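Local atomic coordinates of virulent strain associated lipoprotein (Borreliella spielmanii A14S, PDB entry 6FZZ), a protein that probably serves as an outer surface lipoprotein of the pFam54 family in colonisation of the mammalian host and may bind glutathione. Residues A[16-21]-A[143-148]; A[53-58]-A[103-108]; A[96-101]-A[181-186]; A[119-124]-A[203-208]. One frame throughout, in Å; residues are numbered along the deposited sequence.

Three of the four contacts join helices of this all-helical pFam54-family chain; interaction 2 lays the loop after helix 15-41 on the start of helix 105-126. Along the sequence both segments of interaction 2 fall between those of interaction 1, interaction 2 closes before interaction 4 opens, and the segments of interaction 3 alternate with those of the other three. Interactions 1 and 4, centres about 14 Å apart, touch where Leu-147 packs on Ile-208. Interactions 2 and 3, centres about 13 Å apart, share the Glu-104 to Lys-184 salt bridge; the centre of interaction 3 lies about 40 Å from that of interaction 1. Helices 105-126 and 180-209 each connect the two clusters of the elongated bundle.

Interaction 1. Residues A[16-21]-A[143-148]; sequences NKLLND and NLKNLF
Two helical turns face each other at Leu-18 and Lys-145, whose CA atoms, 7.6 Å apart, are the closest pair of the two backbones. Lys-145 carries the contact from its side: with CG anti to the backbone N (chi1 177°), its chain reaches out toward the 16-21 turn and bends only at the last torsion, chi4 -88°. Its methylenes do the touching. CD lies 3.8 Å from CD2 of Leu-18, whose side chain it crosses at about a right angle, and CE comes to 3.6 Å from OD2 of Asp-21 and 3.8 Å from its CB. The ammonium group itself stops short of the carboxylate, NZ of Lys-145 being 4.5 Å from OD2 of Asp-21, and forms a salt bridge with Glu-149 instead. Asp-21 is engaged one turn back along its own helix, where NZ of Lys-17 meets the syn lone pair of OD2 at 3.1 Å. The carboxylate thus lies between two lysines and may soften the repulsion between their charges. Further along, Leu-22 and Leu-25 continue the packing against Lys-145. This is helix-helix packing at the surface of the all-helical fold, between helix 138-170 and the predicted coiled-coil part of helix 15-41.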
loop_
_atom_site.group_PDB
_atom_site.type_symbol
_atom_site.label_atom_id
_atom_site.label_comp_id
_atom_site.label_asym_id
_atom_site.label_seq_id
_atom_site.Cartn_x
_atom_site.Cartn_y
_atom_site.Cartn_z
ATOM N N ASN A 16 6.925 23.424 18.983
ATOM C CA ASN A 16 8.279 22.909 18.763
ATOM C C ASN A 16 8.216 21.400 18.691
ATOM O O ASN A 16 8.711 20.801 17.728
ATOM C CB ASN A 16 9.228 23.416 19.844
ATOM C CG ASN A 16 9.470 24.914 19.743
ATOM O OD1 ASN A 16 9.385 25.512 18.688
ATOM N ND2 ASN A 16 9.882 25.507 20.833
ATOM N N LYS A 17 7.506 20.795 19.622
ATOM C CA LYS A 17 7.368 19.373 19.614
ATOM C C LYS A 17 6.629 18.827 18.364
ATOM O O LYS A 17 6.997 17.791 17.815
ATOM C CB LYS A 17 6.683 18.853 20.903
ATOM C CG LYS A 17 6.710 17.338 20.885
ATOM C CD LYS A 17 6.562 16.631 22.210
ATOM C CE LYS A 17 6.959 15.170 22.057
ATOM N NZ LYS A 17 5.916 14.395 21.334
ATOM N N LEU A 18 5.558 19.503 17.947
ATOM C CA LEU A 18 4.835 19.110 16.743
ATOM C C LEU A 18 5.695 19.178 15.500
ATOM O O LEU A 18 5.617 18.293 14.582
ATOM C CB LEU A 18 3.601 20.042 16.603
ATOM C CG LEU A 18 2.415 19.699 17.508
ATOM C CD1 LEU A 18 1.352 20.802 17.449
ATOM C CD2 LEU A 18 1.801 18.378 17.074
ATOM N N LEU A 19 6.474 20.251 15.399
ATOM C CA LEU A 19 7.359 20.419 14.244
ATOM C C LEU A 19 8.285 19.208 14.220
ATOM O O LEU A 19 8.462 18.582 13.167
ATOM C CB LEU A 19 8.125 21.736 14.262
ATOM C CG LEU A 19 7.329 22.994 13.893
ATOM C CD1 LEU A 19 8.072 24.278 14.281
ATOM C CD2 LEU A 19 7.017 23.018 12.404
ATOM N N ASN A 20 8.847 18.879 15.397
ATOM C CA ASN A 20 9.796 17.780 15.484
ATOM C C ASN A 20 9.128 16.453 15.146
ATOM O O ASN A 20 9.681 15.660 14.403
ATOM C CB ASN A 20 10.469 17.751 16.882
ATOM C CG ASN A 20 11.491 18.857 17.046
ATOM O OD1 ASN A 20 12.073 19.283 16.091
ATOM N ND2 ASN A 20 11.705 19.308 18.224
ATOM N N ASP A 21 7.943 16.188 15.704
ATOM C CA ASP A 21 7.334 14.871 15.521
ATOM C C ASP A 21 6.964 14.652 14.000
ATOM O O ASP A 21 7.008 13.593 13.416
ATOM C CB ASP A 21 6.026 14.825 16.274
ATOM C CG ASP A 21 6.186 14.686 17.748
ATOM O OD1 ASP A 21 7.247 14.198 18.252
ATOM O OD2 ASP A 21 5.186 15.046 18.395
ATOM N N ASN A 143 -3.364 19.205 13.178
ATOM C CA ASN A 143 -4.267 18.564 12.238
ATOM C C ASN A 143 -3.460 17.717 11.245
ATOM O O ASN A 143 -3.762 16.539 11.061
ATOM C CB ASN A 143 -5.110 19.638 11.547
ATOM C CG ASN A 143 -6.242 19.060 10.763
ATOM O OD1 ASN A 143 -7.001 18.229 11.250
ATOM N ND2 ASN A 143 -6.358 19.485 9.534
ATOM N N LEU A 144 -2.394 18.299 10.715
ATOM C CA LEU A 144 -1.538 17.651 9.767
ATOM C C LEU A 144 -0.933 16.384 10.347
ATOM O O LEU A 144 -0.883 15.326 9.667
ATOM C CB LEU A 144 -0.458 18.611 9.238
ATOM C CG LEU A 144 0.635 18.073 8.336
ATOM C CD1 LEU A 144 0.057 17.414 7.093
ATOM C CD2 LEU A 144 1.632 19.180 7.934
ATOM N N LYS A 145 -0.467 16.484 11.590
ATOM C CA LYS A 145 0.098 15.328 12.239
ATOM C C LYS A 145 -0.945 14.224 12.420
ATOM O O LYS A 145 -0.675 13.090 12.143
ATOM C CB LYS A 145 0.738 15.685 13.576
ATOM C CG LYS A 145 1.284 14.444 14.343
ATOM C CD LYS A 145 1.494 14.794 15.812
ATOM C CE LYS A 145 2.367 13.795 16.571
ATOM N NZ LYS A 145 1.494 12.736 17.107
ATOM N N ASN A 146 -2.111 14.550 12.932
ATOM C CA ASN A 146 -3.142 13.572 13.124
ATOM C C ASN A 146 -3.592 12.957 11.768
ATOM O O ASN A 146 -3.834 11.767 11.724
ATOM C CB ASN A 146 -4.350 14.206 13.799
ATOM C CG ASN A 146 -4.070 14.635 15.250
ATOM O OD1 ASN A 146 -3.185 14.105 15.939
ATOM N ND2 ASN A 146 -4.838 15.599 15.713
ATOM N N LEU A 147 -3.733 13.763 10.715
ATOM C CA LEU A 147 -4.137 13.243 9.375
ATOM C C LEU A 147 -3.082 12.260 8.824
ATOM O O LEU A 147 -3.380 11.163 8.371
ATOM C CB LEU A 147 -4.391 14.374 8.414
ATOM C CG LEU A 147 -5.630 15.248 8.689
ATOM C CD1 LEU A 147 -5.589 16.461 7.807
ATOM C CD2 LEU A 147 -6.916 14.519 8.406
ATOM N N PHE A 148 -1.821 12.625 8.970
ATOM C CA PHE A 148 -0.731 11.814 8.422
ATOM C C PHE A 148 -0.592 10.500 9.142
ATOM O O PHE A 148 -0.405 9.418 8.534
ATOM C CB PHE A 148 0.584 12.597 8.478
ATOM C CG PHE A 148 1.650 11.986 7.647
ATOM C CD1 PHE A 148 1.413 11.675 6.297
ATOM C CD2 PHE A 148 2.886 11.704 8.171
ATOM C CE1 PHE A 148 2.385 11.116 5.506
ATOM C CE2 PHE A 148 3.878 11.190 7.373
ATOM C CZ PHE A 148 3.628 10.860 6.057
#

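Interaction 2. Residues A[53-58]-A[103-108]; sequences FKSLRW and NEVEDI
Leu-56 and Val-105 meet obliquely, the branch point of one against a single methyl of the other: CG of Leu-56 is 3.6 Å from CG1 of Val-105. That methyl stands anti to the backbone N (chi1 172°) and is shared, since OG of Ser-55 also approaches it, at 3.5 Å. This hydroxyl, weakly hydrogen-bonded to the carbonyl of Ala-52, rests against the valine in van der Waals contact. CD2 of Leu-56 touches the same methyl and also reaches CA of Glu-106, 3.9 Å away. Glu-106 extends past the leucine, and its OE2 accepts a 2.6 Å hydrogen bond from a water. The same water donates to the carbonyl O of Ser-55 and accepts from N of Arg-57, at 3.0 Å, bridging carboxylate and loop backbone. Leu-56 also packs on Tyr-76, and Val-105 on Ile-100. The arrangement is a loop packed on a helix start: the 53-58 segment lies against the first turn of helix 105-126, which begins after the Schellman motif at Asn-103 and the N-cap residue Glu-104.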
loop_
_atom_site.group_PDB
_atom_site.type_symbol
_atom_site.label_atom_id
_atom_site.label_comp_id
_atom_site.label_asym_id
_atom_site.label_seq_id
_atom_site.Cartn_x
_atom_site.Cartn_y
_atom_site.Cartn_z
ATOM N N PHE A 53 1.037 -10.138 -11.117
ATOM C CA PHE A 53 1.342 -9.022 -12.015
ATOM C C PHE A 53 0.955 -9.310 -13.469
ATOM O O PHE A 53 0.502 -8.412 -14.198
ATOM C CB PHE A 53 2.820 -8.633 -11.927
ATOM C CG PHE A 53 3.224 -8.032 -10.607
ATOM C CD1 PHE A 53 2.356 -7.195 -9.886
ATOM C CD2 PHE A 53 4.504 -8.236 -10.133
ATOM C CE1 PHE A 53 2.747 -6.623 -8.685
ATOM C CE2 PHE A 53 4.929 -7.650 -8.945
ATOM C CZ PHE A 53 4.055 -6.845 -8.217
ATOM N N LYS A 54 1.135 -10.554 -13.881
ATOM C CA LYS A 54 0.873 -10.935 -15.287
ATOM C C LYS A 54 -0.616 -10.970 -15.578
ATOM O O LYS A 54 -0.984 -10.931 -16.722
ATOM C CB LYS A 54 1.476 -12.299 -15.629
ATOM C CG LYS A 54 2.967 -12.277 -15.663
ATOM C CD LYS A 54 3.528 -13.667 -15.836
ATOM C CE LYS A 54 5.042 -13.666 -15.668
ATOM N NZ LYS A 54 5.599 -15.004 -16.029
ATOM N N SER A 55 -1.469 -10.967 -14.569
ATOM C CA SER A 55 -2.879 -10.993 -14.827
ATOM C C SER A 55 -3.572 -9.637 -14.590
ATOM O O SER A 55 -4.791 -9.531 -14.558
ATOM C CB SER A 55 -3.507 -12.162 -14.041
ATOM O OG SER A 55 -4.128 -11.615 -12.942
ATOM N N LEU A 56 -2.768 -8.593 -14.439
ATOM C CA LEU A 56 -3.249 -7.226 -14.307
ATOM C C LEU A 56 -2.872 -6.514 -15.616
ATOM O O LEU A 56 -1.702 -6.234 -15.891
ATOM C CB LEU A 56 -2.558 -6.569 -13.119
ATOM C CG LEU A 56 -3.004 -7.039 -11.692
ATOM C CD1 LEU A 56 -1.981 -6.556 -10.665
ATOM C CD2 LEU A 56 -4.389 -6.498 -11.368
ATOM N N ARG A 57 -3.859 -6.232 -16.439
ATOM C CA ARG A 57 -3.588 -5.642 -17.750
ATOM C C ARG A 57 -4.268 -4.271 -17.746
ATOM O O ARG A 57 -5.494 -4.126 -17.478
ATOM C CB ARG A 57 -4.087 -6.601 -18.884
ATOM C CG ARG A 57 -3.867 -5.976 -20.266
ATOM C CD ARG A 57 -4.262 -6.890 -21.435
ATOM N NE ARG A 57 -3.532 -8.139 -21.333
ATOM C CZ ARG A 57 -2.253 -8.315 -21.622
ATOM N NH1 ARG A 57 -1.474 -7.321 -22.096
ATOM N NH2 ARG A 57 -1.762 -9.518 -21.471
ATOM N N TRP A 58 -3.492 -3.238 -18.043
ATOM C CA TRP A 58 -4.061 -1.881 -18.136
ATOM C C TRP A 58 -5.114 -1.760 -19.209
ATOM O O TRP A 58 -4.926 -2.308 -20.293
ATOM C CB TRP A 58 -3.005 -0.901 -18.489
ATOM C CG TRP A 58 -1.914 -0.720 -17.417
ATOM C CD1 TRP A 58 -0.786 -1.429 -17.301
ATOM C CD2 TRP A 58 -1.919 0.214 -16.339
ATOM N NE1 TRP A 58 -0.019 -0.981 -16.243
ATOM C CE2 TRP A 58 -0.710 0.010 -15.602
ATOM C CE3 TRP A 58 -2.840 1.181 -15.893
ATOM C CZ2 TRP A 58 -0.352 0.786 -14.487
ATOM C CZ3 TRP A 58 -2.481 1.944 -14.760
ATOM C CH2 TRP A 58 -1.237 1.725 -14.072
ATOM N N ASN A 103 -9.152 -16.092 -7.275
ATOM C CA ASN A 103 -9.488 -15.312 -8.504
ATOM C C ASN A 103 -9.946 -13.847 -8.233
ATOM O O ASN A 103 -11.003 -13.369 -8.704
ATOM C CB ASN A 103 -10.486 -16.062 -9.345
ATOM C CG ASN A 103 -10.623 -15.484 -10.731
ATOM O OD1 ASN A 103 -9.629 -15.162 -11.400
ATOM N ND2 ASN A 103 -11.842 -15.359 -11.181
ATOM N N GLU A 104 -9.146 -13.131 -7.435
ATOM C CA GLU A 104 -9.511 -11.756 -7.062
ATOM C C GLU A 104 -8.289 -10.879 -7.227
ATOM O O GLU A 104 -8.121 -9.935 -6.442
ATOM C CB GLU A 104 -10.014 -11.688 -5.600
ATOM C CG GLU A 104 -11.383 -12.323 -5.313
ATOM C CD GLU A 104 -12.495 -11.645 -6.113
ATOM O OE1 GLU A 104 -12.325 -10.472 -6.558
ATOM O OE2 GLU A 104 -13.503 -12.325 -6.413
ATOM N N VAL A 105 -7.467 -11.156 -8.261
ATOM C CA VAL A 105 -6.241 -10.383 -8.453
ATOM C C VAL A 105 -6.553 -8.894 -8.598
ATOM O O VAL A 105 -5.966 -8.038 -7.926
ATOM C CB VAL A 105 -5.402 -10.912 -9.608
ATOM C CG1 VAL A 105 -4.227 -9.953 -9.896
ATOM C CG2 VAL A 105 -4.849 -12.299 -9.273
ATOM N N GLU A 106 -7.497 -8.587 -9.477
ATOM C CA GLU A 106 -7.833 -7.186 -9.757
ATOM C C GLU A 106 -8.305 -6.399 -8.590
ATOM O O GLU A 106 -7.790 -5.298 -8.331
ATOM C CB GLU A 106 -8.867 -7.093 -10.892
ATOM C CG GLU A 106 -8.257 -7.469 -12.224
ATOM C CD GLU A 106 -9.267 -7.321 -13.381
ATOM O OE1 GLU A 106 -10.441 -6.893 -13.139
ATOM O OE2 GLU A 106 -8.868 -7.608 -14.531
ATOM N N ASP A 107 -9.257 -6.929 -7.839
ATOM C CA ASP A 107 -9.902 -6.149 -6.792
ATOM C C ASP A 107 -8.946 -6.034 -5.585
ATOM O O ASP A 107 -8.946 -5.019 -4.917
ATOM C CB ASP A 107 -11.235 -6.796 -6.337
ATOM C CG ASP A 107 -12.406 -6.452 -7.285
ATOM O OD1 ASP A 107 -12.144 -5.915 -8.359
ATOM O OD2 ASP A 107 -13.580 -6.717 -6.990
ATOM N N ILE A 108 -8.206 -7.096 -5.268
ATOM C CA ILE A 108 -7.227 -7.025 -4.158
ATOM C C ILE A 108 -6.068 -6.075 -4.527
ATOM O O ILE A 108 -5.684 -5.199 -3.699
ATOM C CB ILE A 108 -6.638 -8.444 -3.850
ATOM C CG1 ILE A 108 -7.663 -9.304 -3.169
ATOM C CG2 ILE A 108 -5.363 -8.363 -3.019
ATOM C CD1 ILE A 108 -7.928 -8.966 -1.693
HETATM O O HOH W 1 -6.612 -7.306 -15.709
#

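Interaction 3. Residues A[96-101]-A[181-186]; sequences SEIIIL and NKLKLH
Ile-98 is the first residue of its turn to meet Leu-183, and it does so twice. Its CG2 methyl, placed anti to the backbone N by a chi1 of -70°, lies 3.9 Å from CD1 of Leu-183, the two side chains standing roughly perpendicular. Its carbonyl O has the leucine's other methyl, CD2, at 3.8 Å, a van der Waals contact of a methyl with the helix backbone. One turn later Leu-101 adds its CB, 4.2 Å from that same CD2. The two methyls of Leu-183 therefore divide the work, CD1 on the isoleucine side chain and CD2 between the backbone of Ile-98 and the base of Leu-101. The leucine points toward helix 89-102, and Ile-176 also packs on it. Ile-98 has further neighbours in Leu-166 and Tyr-169 of helix 138-170. Beyond Leu-101, Lys-184 reaches the end of this helix, bonding to the carbonyl of Ala-102 and to Glu-104. A single buried leucine from helix 180-209, set against successive turns of helix 89-102, forms apolar interhelical packing within a helical bundle.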
loop_
_atom_site.group_PDB
_atom_site.type_symbol
_atom_site.label_atom_id
_atom_site.label_comp_id
_atom_site.label_asym_id
_atom_site.label_seq_id
_atom_site.Cartn_x
_atom_site.Cartn_y
_atom_site.Cartn_z
ATOM N N SER A 96 0.545 -14.098 -3.558
ATOM C CA SER A 96 0.088 -14.054 -4.945
ATOM C C SER A 96 -0.704 -15.317 -5.309
ATOM O O SER A 96 -1.772 -15.250 -5.945
ATOM C CB SER A 96 1.309 -13.827 -5.854
ATOM O OG SER A 96 1.023 -13.981 -7.203
ATOM N N GLU A 97 -0.125 -16.479 -4.977
ATOM C CA GLU A 97 -0.782 -17.768 -5.145
ATOM C C GLU A 97 -2.186 -17.797 -4.547
ATOM O O GLU A 97 -3.152 -18.215 -5.255
ATOM C CB GLU A 97 0.090 -18.905 -4.546
ATOM C CG GLU A 97 1.394 -19.038 -5.319
ATOM C CD GLU A 97 2.354 -20.069 -4.694
ATOM O OE1 GLU A 97 2.132 -20.475 -3.527
ATOM O OE2 GLU A 97 3.348 -20.444 -5.364
ATOM N N ILE A 98 -2.340 -17.296 -3.311
ATOM C CA ILE A 98 -3.630 -17.336 -2.621
ATOM C C ILE A 98 -4.664 -16.452 -3.325
ATOM O O ILE A 98 -5.779 -16.864 -3.532
ATOM C CB ILE A 98 -3.544 -16.869 -1.155
ATOM C CG1 ILE A 98 -2.784 -17.874 -0.309
ATOM C CG2 ILE A 98 -4.911 -16.701 -0.533
ATOM C CD1 ILE A 98 -2.263 -17.210 0.937
ATOM N N ILE A 99 -4.274 -15.227 -3.704
ATOM C CA ILE A 99 -5.168 -14.351 -4.432
ATOM C C ILE A 99 -5.582 -14.864 -5.848
ATOM O O ILE A 99 -6.736 -14.762 -6.239
ATOM C CB ILE A 99 -4.580 -12.916 -4.493
ATOM C CG1 ILE A 99 -4.192 -12.454 -3.081
ATOM C CG2 ILE A 99 -5.558 -11.961 -5.165
ATOM C CD1 ILE A 99 -5.357 -12.392 -2.062
ATOM N N ILE A 100 -4.629 -15.412 -6.598
ATOM C CA ILE A 100 -4.911 -16.113 -7.847
ATOM C C ILE A 100 -5.889 -17.269 -7.660
ATOM O O ILE A 100 -6.871 -17.380 -8.403
ATOM C CB ILE A 100 -3.609 -16.606 -8.506
ATOM C CG1 ILE A 100 -2.791 -15.412 -9.018
ATOM C CG2 ILE A 100 -3.876 -17.634 -9.615
ATOM C CD1 ILE A 100 -1.352 -15.778 -9.376
ATOM N N LEU A 101 -5.635 -18.098 -6.672
ATOM C CA LEU A 101 -6.574 -19.183 -6.334
ATOM C C LEU A 101 -7.979 -18.707 -5.995
ATOM O O LEU A 101 -8.940 -19.326 -6.392
ATOM C CB LEU A 101 -6.046 -20.008 -5.201
ATOM C CG LEU A 101 -4.945 -20.929 -5.651
ATOM C CD1 LEU A 101 -4.291 -21.534 -4.402
ATOM C CD2 LEU A 101 -5.492 -22.001 -6.608
ATOM N N ASN A 181 -14.300 -22.208 -2.121
ATOM C CA ASN A 181 -15.507 -21.394 -2.004
ATOM C C ASN A 181 -15.452 -20.552 -0.758
ATOM O O ASN A 181 -15.816 -19.409 -0.810
ATOM C CB ASN A 181 -16.762 -22.252 -1.951
ATOM C CG ASN A 181 -16.903 -23.164 -3.167
ATOM O OD1 ASN A 181 -16.956 -24.400 -3.032
ATOM N ND2 ASN A 181 -16.957 -22.570 -4.347
ATOM N N LYS A 182 -14.985 -21.145 0.340
ATOM C CA LYS A 182 -14.704 -20.446 1.574
ATOM C C LYS A 182 -13.566 -19.421 1.415
ATOM O O LYS A 182 -13.665 -18.326 1.950
ATOM C CB LYS A 182 -14.329 -21.431 2.694
ATOM C CG LYS A 182 -15.426 -22.441 3.046
ATOM C CD LYS A 182 -16.134 -22.076 4.348
ATOM C CE LYS A 182 -16.184 -23.244 5.330
ATOM N NZ LYS A 182 -16.971 -24.431 4.869
ATOM N N LEU A 183 -12.469 -19.791 0.747
ATOM C CA LEU A 183 -11.441 -18.793 0.418
ATOM C C LEU A 183 -12.033 -17.585 -0.306
ATOM O O LEU A 183 -11.731 -16.443 0.016
ATOM C CB LEU A 183 -10.343 -19.389 -0.452
ATOM C CG LEU A 183 -9.154 -18.452 -0.757
ATOM C CD1 LEU A 183 -8.427 -18.061 0.499
ATOM C CD2 LEU A 183 -8.242 -19.160 -1.734
ATOM N N LYS A 184 -12.761 -17.864 -1.376
ATOM C CA LYS A 184 -13.388 -16.847 -2.166
ATOM C C LYS A 184 -14.264 -15.909 -1.365
ATOM O O LYS A 184 -14.146 -14.661 -1.481
ATOM C CB LYS A 184 -14.240 -17.519 -3.235
ATOM C CG LYS A 184 -15.049 -16.554 -4.094
ATOM C CD LYS A 184 -14.139 -15.725 -4.978
ATOM C CE LYS A 184 -14.568 -15.743 -6.435
ATOM N NZ LYS A 184 -13.573 -14.956 -7.248
ATOM N N LEU A 185 -15.173 -16.460 -0.573
ATOM C CA LEU A 185 -15.976 -15.616 0.330
ATOM C C LEU A 185 -15.127 -14.757 1.282
ATOM O O LEU A 185 -15.391 -13.564 1.470
ATOM C CB LEU A 185 -16.921 -16.464 1.194
ATOM C CG LEU A 185 -18.168 -16.926 0.479
ATOM C CD1 LEU A 185 -18.821 -18.126 1.186
ATOM C CD2 LEU A 185 -19.132 -15.735 0.402
ATOM N N HIS A 186 -14.130 -15.376 1.905
ATOM C CA HIS A 186 -13.232 -14.665 2.808
ATOM C C HIS A 186 -12.428 -13.584 2.059
ATOM O O HIS A 186 -12.286 -12.461 2.529
ATOM C CB HIS A 186 -12.309 -15.710 3.459
ATOM C CG HIS A 186 -11.309 -15.131 4.407
ATOM N ND1 HIS A 186 -11.667 -14.560 5.615
ATOM C CD2 HIS A 186 -9.965 -15.068 4.353
ATOM C CE1 HIS A 186 -10.576 -14.170 6.258
ATOM N NE2 HIS A 186 -9.533 -14.452 5.502
#

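Interaction 4. Residues A[119-124]-A[203-208]; sequences IDYTII and KLKSDI
The ammonium of Lys-205 is gripped by several groups: a salt bridge to Glu-202, a hydrogen bond to OD1 of Asn-118, and another to a bound tetraethylene glycol, probably from the crystallisation liquor. Its stem meanwhile packs on the neighbouring helix. CG of Lys-205 lies 3.5 Å from OG1 of Thr-122, and CB 3.7 Å from that oxygen; the hydroxyl is hydrogen-bonded to the carbonyl of Asn-118. The chain bends at chi3 (71°), and CD comes obliquely to the Tyr-121 ring, 4.2 Å from its CD2. These contacts join two neighbouring helices of the bundle, 105-126 and 180-209, whose local segments run nearly parallel, at 15° with axes 9.9 Å apart, and approach closest at Thr-122 and Lys-205, where CA atoms are 6.2 Å apart. The other branch of Thr-122 faces inward: its CG2, anti to the backbone N, touches both CD1 and CG2 of Ile-208, each at 3.9 Å, with the isoleucine lying square across the threonine. Leu-151 of helix 138-170 packs on Thr-122, and Leu-147 of the same helix on Ile-208.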
loop_
_atom_site.group_PDB
_atom_site.type_symbol
_atom_site.label_atom_id
_atom_site.label_comp_id
_atom_site.label_asym_id
_atom_site.label_seq_id
_atom_site.Cartn_x
_atom_site.Cartn_y
_atom_site.Cartn_z
ATOM N N ILE A 119 -0.692 7.172 -0.099
ATOM C CA ILE A 119 0.394 7.388 0.872
ATOM C C ILE A 119 1.649 7.930 0.198
ATOM O O ILE A 119 2.253 8.885 0.674
ATOM C CB ILE A 119 0.697 6.098 1.662
ATOM C CG1 ILE A 119 -0.463 5.885 2.629
ATOM C CG2 ILE A 119 2.013 6.216 2.427
ATOM C CD1 ILE A 119 -0.522 4.546 3.280
ATOM N N ASP A 120 2.048 7.287 -0.871
ATOM C CA ASP A 120 3.261 7.687 -1.645
ATOM C C ASP A 120 3.165 9.132 -2.115
ATOM O O ASP A 120 4.113 9.914 -1.970
ATOM C CB ASP A 120 3.387 6.785 -2.855
ATOM C CG ASP A 120 4.753 6.936 -3.532
ATOM O OD1 ASP A 120 5.767 6.549 -2.937
ATOM O OD2 ASP A 120 4.803 7.567 -4.562
ATOM N N TYR A 121 2.010 9.500 -2.681
ATOM C CA TYR A 121 1.761 10.846 -3.158
ATOM C C TYR A 121 1.825 11.848 -2.043
ATOM O O TYR A 121 2.387 12.923 -2.188
ATOM C CB TYR A 121 0.403 10.936 -3.885
ATOM C CG TYR A 121 0.190 12.241 -4.603
ATOM C CD1 TYR A 121 0.607 12.410 -5.906
ATOM C CD2 TYR A 121 -0.436 13.296 -3.980
ATOM C CE1 TYR A 121 0.406 13.621 -6.597
ATOM C CE2 TYR A 121 -0.627 14.532 -4.613
ATOM C CZ TYR A 121 -0.227 14.696 -5.945
ATOM O OH TYR A 121 -0.452 15.929 -6.610
ATOM N N THR A 122 1.232 11.503 -0.903
ATOM C CA THR A 122 1.296 12.380 0.216
ATOM C C THR A 122 2.760 12.566 0.692
ATOM O O THR A 122 3.133 13.678 1.035
ATOM C CB THR A 122 0.382 11.875 1.369
ATOM O OG1 THR A 122 -0.963 11.727 0.859
ATOM C CG2 THR A 122 0.344 12.875 2.507
ATOM N N ILE A 123 3.559 11.497 0.693
ATOM C CA ILE A 123 4.924 11.619 1.163
ATOM C C ILE A 123 5.748 12.529 0.228
ATOM O O ILE A 123 6.384 13.474 0.727
ATOM C CB ILE A 123 5.603 10.262 1.368
ATOM C CG1 ILE A 123 4.891 9.512 2.464
ATOM C CG2 ILE A 123 7.057 10.503 1.724
ATOM C CD1 ILE A 123 5.186 8.012 2.468
ATOM N N ILE A 124 5.625 12.333 -1.104
ATOM C CA ILE A 124 6.357 13.209 -2.033
ATOM C C ILE A 124 5.871 14.640 -2.014
ATOM O O ILE A 124 6.630 15.556 -2.299
ATOM C CB ILE A 124 6.437 12.655 -3.459
ATOM C CG1 ILE A 124 5.082 12.577 -4.125
ATOM C CG2 ILE A 124 7.020 11.242 -3.433
ATOM C CD1 ILE A 124 5.142 11.756 -5.392
ATOM N N LYS A 203 -9.590 10.505 1.204
ATOM C CA LYS A 203 -10.016 11.676 1.981
ATOM C C LYS A 203 -8.876 12.254 2.872
ATOM O O LYS A 203 -8.717 13.477 2.974
ATOM C CB LYS A 203 -11.207 11.250 2.838
ATOM C CG LYS A 203 -11.878 12.326 3.688
ATOM C CD LYS A 203 -11.502 12.250 5.129
ATOM C CE LYS A 203 -12.430 13.082 6.032
ATOM N NZ LYS A 203 -12.486 14.505 5.600
ATOM N N LEU A 204 -8.148 11.400 3.565
ATOM C CA LEU A 204 -6.993 11.842 4.383
ATOM C C LEU A 204 -5.966 12.519 3.533
ATOM O O LEU A 204 -5.443 13.584 3.891
ATOM C CB LEU A 204 -6.338 10.638 5.105
ATOM C CG LEU A 204 -7.246 9.956 6.127
ATOM C CD1 LEU A 204 -6.630 8.685 6.613
ATOM C CD2 LEU A 204 -7.611 10.883 7.289
ATOM N N LYS A 205 -5.624 11.874 2.414
ATOM C CA LYS A 205 -4.777 12.550 1.420
ATOM C C LYS A 205 -5.330 13.928 1.009
ATOM O O LYS A 205 -4.601 14.975 1.048
ATOM C CB LYS A 205 -4.575 11.666 0.181
ATOM C CG LYS A 205 -3.878 12.341 -1.018
ATOM C CD LYS A 205 -3.915 11.597 -2.358
ATOM C CE LYS A 205 -5.308 11.592 -2.994
ATOM N NZ LYS A 205 -5.429 10.751 -4.170
ATOM N N SER A 206 -6.594 13.966 0.558
ATOM C CA SER A 206 -7.186 15.245 0.092
ATOM C C SER A 206 -7.172 16.266 1.277
ATOM O O SER A 206 -6.845 17.433 1.120
ATOM C CB SER A 206 -8.639 15.034 -0.416
ATOM O OG SER A 206 -8.545 14.096 -1.490
ATOM N N ASP A 207 -7.419 15.824 2.474
ATOM C CA ASP A 207 -7.374 16.784 3.560
ATOM C C ASP A 207 -5.937 17.331 3.771
ATOM O O ASP A 207 -5.764 18.518 4.025
ATOM C CB ASP A 207 -7.851 16.195 4.840
ATOM C CG ASP A 207 -9.371 15.984 4.886
ATOM O OD1 ASP A 207 -10.144 16.548 4.082
ATOM O OD2 ASP A 207 -9.777 15.244 5.782
ATOM N N ILE A 208 -4.924 16.463 3.677
ATOM C CA ILE A 208 -3.522 16.917 3.783
ATOM C C ILE A 208 -3.141 17.837 2.667
ATOM O O ILE A 208 -2.554 18.931 2.934
ATOM C CB ILE A 208 -2.540 15.757 3.892
ATOM C CG1 ILE A 208 -2.774 15.093 5.254
ATOM C CG2 ILE A 208 -1.115 16.287 3.703
ATOM C CD1 ILE A 208 -2.048 13.767 5.434
#